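Local coordinates for transcription antitermination protein NusB (Aquifex aeolicus, PDB 3R2C) that probably takes part in transcription antitermination of ribosomal RNA genes, binding RNA at the boxA sequence, at residues L13-R17 with E31-K36; I64-H68 with A129-A133. All blocks are in the same frame, centred on the assembly; numbering follows the deposited sequence.

Contact 1: L13-R17 with E31-K36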
loop_
_atom_site.group_PDB
_atom_site.type_symbol
_atom_site.label_atom_id
_atom_site.label_comp_id
_atom_site.label_asym_id
_atom_site.label_seq_id
_atom_site.Cartn_x
_atom_site.Cartn_y
_atom_site.Cartn_z
ATOM N N LEU A 13 4.640 -1.173 -2.288
ATOM C CA LEU A 13 4.948 -0.111 -1.333
ATOM C C LEU A 13 4.664 1.252 -1.943
ATOM O O LEU A 13 4.172 2.160 -1.257
ATOM C CB LEU A 13 6.414 -0.188 -0.869
ATOM C CG LEU A 13 6.732 -1.455 -0.056
ATOM C CD1 LEU A 13 8.188 -1.488 0.404
ATOM C CD2 LEU A 13 5.799 -1.581 1.152
ATOM N N VAL A 14 4.965 1.398 -3.230
ATOM C CA VAL A 14 4.721 2.671 -3.894
ATOM C C VAL A 14 3.220 2.949 -4.018
ATOM O O VAL A 14 2.781 4.038 -3.685
ATOM C CB VAL A 14 5.460 2.787 -5.249
ATOM C CG1 VAL A 14 5.070 4.089 -5.974
ATOM C CG2 VAL A 14 6.996 2.760 -5.019
ATOM N N LEU A 15 2.442 1.963 -4.461
ATOM C CA LEU A 15 1.001 2.125 -4.591
ATOM C C LEU A 15 0.365 2.400 -3.228
ATOM O O LEU A 15 -0.527 3.223 -3.118
ATOM C CB LEU A 15 0.370 0.870 -5.223
ATOM C CG LEU A 15 0.801 0.594 -6.672
ATOM C CD1 LEU A 15 0.150 -0.687 -7.234
ATOM C CD2 LEU A 15 0.477 1.794 -7.574
ATOM N N TYR A 16 0.836 1.704 -2.199
ATOM C CA TYR A 16 0.346 1.884 -0.837
ATOM C C TYR A 16 0.587 3.330 -0.386
ATOM O O TYR A 16 -0.333 4.010 0.089
ATOM C CB TYR A 16 1.021 0.851 0.079
ATOM C CG TYR A 16 0.831 1.028 1.583
ATOM C CD1 TYR A 16 -0.306 0.549 2.228
ATOM C CD2 TYR A 16 1.810 1.635 2.353
ATOM C CE1 TYR A 16 -0.466 0.690 3.606
ATOM C CE2 TYR A 16 1.666 1.772 3.719
ATOM C CZ TYR A 16 0.526 1.303 4.340
ATOM O OH TYR A 16 0.386 1.470 5.701
ATOM N N ARG A 17 1.804 3.830 -0.580
ATOM C CA ARG A 17 2.109 5.220 -0.226
ATOM C C ARG A 17 1.329 6.236 -1.039
ATOM O O ARG A 17 0.922 7.284 -0.530
ATOM C CB ARG A 17 3.595 5.502 -0.418
ATOM C CG ARG A 17 4.383 5.227 0.815
ATOM C CD ARG A 17 5.868 5.266 0.547
ATOM N NE ARG A 17 6.553 4.371 1.464
ATOM C CZ ARG A 17 7.846 4.436 1.747
ATOM N NH1 ARG A 17 8.601 5.372 1.195
ATOM N NH2 ARG A 17 8.362 3.575 2.606
ATOM N N GLU A 31 11.588 7.523 -3.519
ATOM C CA GLU A 31 11.718 7.319 -2.073
ATOM C C GLU A 31 11.893 5.839 -1.714
ATOM O O GLU A 31 12.756 5.475 -0.907
ATOM C CB GLU A 31 10.493 7.849 -1.322
ATOM C CG GLU A 31 10.440 9.340 -1.142
ATOM C CD GLU A 31 9.203 9.781 -0.356
ATOM O OE1 GLU A 31 8.503 8.914 0.219
ATOM O OE2 GLU A 31 8.935 10.993 -0.314
ATOM N N VAL A 32 11.059 4.982 -2.293
ATOM C CA VAL A 32 11.113 3.560 -1.949
ATOM C C VAL A 32 12.418 2.914 -2.422
ATOM O O VAL A 32 13.013 2.108 -1.709
ATOM C CB VAL A 32 9.891 2.795 -2.499
ATOM C CG1 VAL A 32 10.060 1.289 -2.269
ATOM C CG2 VAL A 32 8.611 3.300 -1.827
ATOM N N VAL A 33 12.860 3.274 -3.622
ATOM C CA VAL A 33 14.098 2.737 -4.179
ATOM C C VAL A 33 15.279 3.083 -3.263
ATOM O O VAL A 33 16.139 2.238 -2.975
ATOM C CB VAL A 33 14.340 3.280 -5.617
ATOM C CG1 VAL A 33 15.805 3.133 -6.032
ATOM C CG2 VAL A 33 13.412 2.579 -6.623
ATOM N N GLU A 34 15.321 4.314 -2.777
ATOM C CA GLU A 34 16.400 4.718 -1.875
ATOM C C GLU A 34 16.325 4.002 -0.529
ATOM O O GLU A 34 17.345 3.604 0.010
ATOM C CB GLU A 34 16.390 6.234 -1.677
ATOM C CG GLU A 34 16.604 6.998 -2.979
ATOM C CD GLU A 34 16.789 8.490 -2.768
ATOM O OE1 GLU A 34 16.753 8.938 -1.598
ATOM O OE2 GLU A 34 16.972 9.213 -3.775
ATOM N N GLU A 35 15.124 3.828 0.014
ATOM C CA GLU A 35 14.971 3.161 1.306
ATOM C C GLU A 35 15.330 1.684 1.255
ATOM O O GLU A 35 15.892 1.151 2.209
ATOM C CB GLU A 35 13.540 3.301 1.820
ATOM C CG GLU A 35 13.208 4.704 2.290
ATOM C CD GLU A 35 11.720 4.959 2.308
ATOM O OE1 GLU A 35 10.963 3.983 2.138
ATOM O OE2 GLU A 35 11.307 6.127 2.478
ATOM N N LYS A 36 14.991 1.022 0.148
ATOM C CA LYS A 36 15.297 -0.391 -0.024
ATOM C C LYS A 36 16.662 -0.595 -0.668
ATOM O O LYS A 36 17.086 -1.727 -0.883
ATOM C CB LYS A 36 14.239 -1.068 -0.901
ATOM C CG LYS A 36 12.865 -1.162 -0.275
ATOM C CD LYS A 36 11.905 -1.905 -1.198
ATOM C CE LYS A 36 12.136 -3.407 -1.137
ATOM N NZ LYS A 36 11.444 -4.111 -2.241
#
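E35 OE1 accepts from both terminal nitrogens of R17: NH2 lies 2.7 Å from it, on the syn lone pair, and NH1 lies 2.9 Å from it. E35 OE2 receives R17 NH1 as well, at 3.1 Å, giving an end-on, two-nitrogen grip on the carboxylate. The fit is not flat, since the guanidinium and carboxylate planes are turned 49° apart. R17 reaches across with its chain extended from CG to NE, and meets E35 coming from the opposite direction. One guanidinium face rests on V32, whose CG2 is 3.7 Å from R17 NH1. The same NH1 makes a long salt bridge of 3.7 Å to E31 OE1, but E31 is held mainly by R21, and E35 OE2 is also salt-bridged by a basic side chain on the chain of another protein in the assembly.

The short segments run at 130° to each other and belong to consecutive helices, 3-21 and 25-36, a helical hairpin in the all-helical NusB fold. V32 is the residue wedged between them. Its CG1 stands anti to the backbone N (chi1 173°), which leaves CG2 beside that N and facing V14, at 3.6 Å from V14 CG2; CG1 meets L13 CB more loosely. Farther out along the same leucine side chain, L13 CD1 touches K36 CD at 4.1 Å, where the lysine chain bends at its third torsion and carries NZ on to D9 and T10. V14 also packs on L28 and F29 of helix 25-36 and on V51 of helix 41-56, while L13 packs on an apolar side chain of that other protein.

Contact 2: I64-H68 with A129-A133. With nucleotides of chain E.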
loop_
_atom_site.group_PDB
_atom_site.type_symbol
_atom_site.label_atom_id
_atom_site.label_comp_id
_atom_site.label_asym_id
_atom_site.label_seq_id
_atom_site.Cartn_x
_atom_site.Cartn_y
_atom_site.Cartn_z
ATOM N N ILE A 64 -12.510 -2.788 -12.620
ATOM C CA ILE A 64 -12.436 -4.242 -12.752
ATOM C C ILE A 64 -12.560 -4.903 -11.380
ATOM O O ILE A 64 -13.274 -5.880 -11.208
ATOM C CB ILE A 64 -11.121 -4.665 -13.406
ATOM C CG1 ILE A 64 -11.171 -4.322 -14.901
ATOM C CG2 ILE A 64 -10.866 -6.156 -13.170
ATOM C CD1 ILE A 64 -9.826 -4.304 -15.565
ATOM N N ILE A 65 -11.869 -4.349 -10.397
ATOM C CA ILE A 65 -11.943 -4.862 -9.038
ATOM C C ILE A 65 -13.373 -4.731 -8.499
ATOM O O ILE A 65 -13.924 -5.683 -7.960
ATOM C CB ILE A 65 -10.936 -4.121 -8.125
ATOM C CG1 ILE A 65 -9.493 -4.527 -8.499
ATOM C CG2 ILE A 65 -11.215 -4.404 -6.653
ATOM C CD1 ILE A 65 -8.431 -3.578 -7.906
ATOM N N GLU A 66 -13.978 -3.557 -8.667
ATOM C CA GLU A 66 -15.318 -3.311 -8.131
ATOM C C GLU A 66 -16.376 -4.231 -8.736
ATOM O O GLU A 66 -17.311 -4.636 -8.055
ATOM C CB GLU A 66 -15.716 -1.841 -8.326
ATOM C CG GLU A 66 -15.189 -0.943 -7.221
ATOM C CD GLU A 66 -15.729 0.480 -7.304
ATOM O OE1 GLU A 66 -16.286 0.850 -8.363
ATOM O OE2 GLU A 66 -15.596 1.228 -6.310
ATOM N N LYS A 67 -16.226 -4.563 -10.013
ATOM C CA LYS A 67 -17.138 -5.499 -10.660
ATOM C C LYS A 67 -17.236 -6.827 -9.905
ATOM O O LYS A 67 -18.233 -7.531 -10.028
ATOM C CB LYS A 67 -16.713 -5.747 -12.106
ATOM C CG LYS A 67 -17.688 -6.598 -12.903
ATOM C CD LYS A 67 -17.466 -6.432 -14.400
ATOM C CE LYS A 67 -18.602 -7.048 -15.210
ATOM N NZ LYS A 67 -18.429 -6.838 -16.678
ATOM N N HIS A 68 -16.211 -7.167 -9.125
ATOM C CA HIS A 68 -16.199 -8.435 -8.400
ATOM C C HIS A 68 -16.274 -8.254 -6.897
ATOM O O HIS A 68 -15.959 -9.169 -6.157
ATOM C CB HIS A 68 -14.948 -9.250 -8.772
ATOM C CG HIS A 68 -14.889 -9.598 -10.222
ATOM N ND1 HIS A 68 -15.456 -10.747 -10.735
ATOM C CD2 HIS A 68 -14.384 -8.923 -11.286
ATOM C CE1 HIS A 68 -15.293 -10.771 -12.046
ATOM N NE2 HIS A 68 -14.643 -9.675 -12.404
ATOM N N ALA A 129 -11.287 -14.552 -9.024
ATOM C CA ALA A 129 -12.496 -14.274 -9.791
ATOM C C ALA A 129 -12.208 -13.300 -10.934
ATOM O O ALA A 129 -12.684 -13.484 -12.053
ATOM C CB ALA A 129 -13.578 -13.706 -8.882
ATOM N N ILE A 130 -11.429 -12.259 -10.654
ATOM C CA ILE A 130 -11.079 -11.285 -11.674
ATOM C C ILE A 130 -10.349 -11.999 -12.800
ATOM O O ILE A 130 -10.641 -11.791 -13.978
ATOM C CB ILE A 130 -10.152 -10.174 -11.109
ATOM C CG1 ILE A 130 -10.941 -9.237 -10.193
ATOM C CG2 ILE A 130 -9.507 -9.369 -12.252
ATOM C CD1 ILE A 130 -10.042 -8.322 -9.348
ATOM N N TYR A 131 -9.396 -12.847 -12.427
ATOM C CA TYR A 131 -8.566 -13.529 -13.408
ATOM C C TYR A 131 -9.385 -14.516 -14.252
ATOM O O TYR A 131 -9.166 -14.645 -15.451
ATOM C CB TYR A 131 -7.409 -14.269 -12.725
ATOM C CG TYR A 131 -6.375 -14.756 -13.707
ATOM C CD1 TYR A 131 -5.730 -13.864 -14.555
ATOM C CD2 TYR A 131 -6.042 -16.106 -13.792
ATOM C CE1 TYR A 131 -4.786 -14.296 -15.463
ATOM C CE2 TYR A 131 -5.094 -16.551 -14.703
ATOM C CZ TYR A 131 -4.467 -15.636 -15.530
ATOM O OH TYR A 131 -3.526 -16.066 -16.441
ATOM N N LYS A 132 -10.326 -15.217 -13.642
ATOM C CA LYS A 132 -11.080 -16.206 -14.404
ATOM C C LYS A 132 -12.027 -15.523 -15.388
ATOM O O LYS A 132 -12.254 -16.024 -16.487
ATOM C CB LYS A 132 -11.839 -17.163 -13.488
ATOM C CG LYS A 132 -11.108 -18.484 -13.274
ATOM C CD LYS A 132 -10.030 -18.367 -12.214
ATOM C CE LYS A 132 -10.440 -19.085 -10.941
ATOM N NZ LYS A 132 -11.762 -18.643 -10.419
ATOM N N ALA A 133 -12.559 -14.373 -14.999
ATOM C CA ALA A 133 -13.429 -13.607 -15.877
ATOM C C ALA A 133 -12.629 -13.044 -17.053
ATOM O O ALA A 133 -13.116 -13.005 -18.174
ATOM C CB ALA A 133 -14.114 -12.500 -15.106
ATOM P P U E 7 -13.615 -17.605 -1.379
ATOM O OP1 U E 7 -13.593 -18.328 -0.091
ATOM O OP2 U E 7 -14.558 -18.038 -2.434
ATOM O "O5'" U E 7 -13.773 -16.045 -1.118
ATOM C "C5'" U E 7 -13.080 -15.414 -0.054
ATOM C "C4'" U E 7 -13.525 -13.981 0.121
ATOM O "O4'" U E 7 -13.462 -13.292 -1.163
ATOM C "C3'" U E 7 -14.956 -13.800 0.628
ATOM O "O3'" U E 7 -15.020 -12.641 1.454
ATOM C "C2'" U E 7 -15.735 -13.536 -0.645
ATOM O "O2'" U E 7 -16.945 -12.834 -0.451
ATOM C "C1'" U E 7 -14.723 -12.717 -1.441
ATOM N N1 U E 7 -14.945 -12.741 -2.895
ATOM C C2 U E 7 -15.456 -11.577 -3.437
ATOM O O2 U E 7 -15.700 -10.579 -2.776
ATOM N N3 U E 7 -15.670 -11.624 -4.784
ATOM C C4 U E 7 -15.436 -12.681 -5.630
ATOM O O4 U E 7 -15.692 -12.524 -6.821
ATOM C C5 U E 7 -14.921 -13.861 -4.999
ATOM C C6 U E 7 -14.701 -13.852 -3.676
#
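A129 faces both the H68 ring and the bound RNA: its CB is 4.0 Å from H68 ND1 and 3.2 Å from O4 of U7 of chain E. That base also donates its N3-H to the carbonyl O of H68, at 2.8 Å from N3 with an N-H...O angle of 155°, so a backbone carbonyl of the protein meets the imide N-H of the uracil. I130 follows with its CA over the face of the H68 imidazole, 4.1 Å from the centroid and 15° off the ring normal, a CH-pi contact, and its CG1 lies 3.6 Å from H68 CD2. H68 CG is anti to its own carbonyl carbon (chi1 -61°), which swings the ring toward I130 while the carbonyl meets the base. Beyond the ring, I130 CG2 meets I64 CG2 at 3.6 Å and its CD1 packs on I65. A turn after A129, A133 CB approaches the ring obliquely, 3.7 Å from H68 CE1. With an alanine here in place of H68 the imidazole is gone, and a gap would probably open between the 64-68 segment and I130 and A133, leaving the uracil-binding carbonyl less firmly placed. Helix 79-94 backs this junction of helices 58-66 and 117-137: V89 and I93 touch I130, L85 touches I65, and F94 touches I64.

Contact 1 closes in sequence before contact 2 opens, and the two lie on opposite sides of the chain's centre, with their own centres 27 Å apart. Their nearest atoms are about 9 Å from each other, so neither touches the other. Helix 79-94 spans between them: it packs on L15 and Y16 of 13-17 through N83, L87 and Y79, and on both segments of contact 2. The binding surfaces divide likewise. Contact 2 touches the RNA directly, whereas the nearest atom of contact 1 is about 12 Å from it; contact 1 instead faces the chain of another protein in the assembly, which does not touch the segments of contact 2.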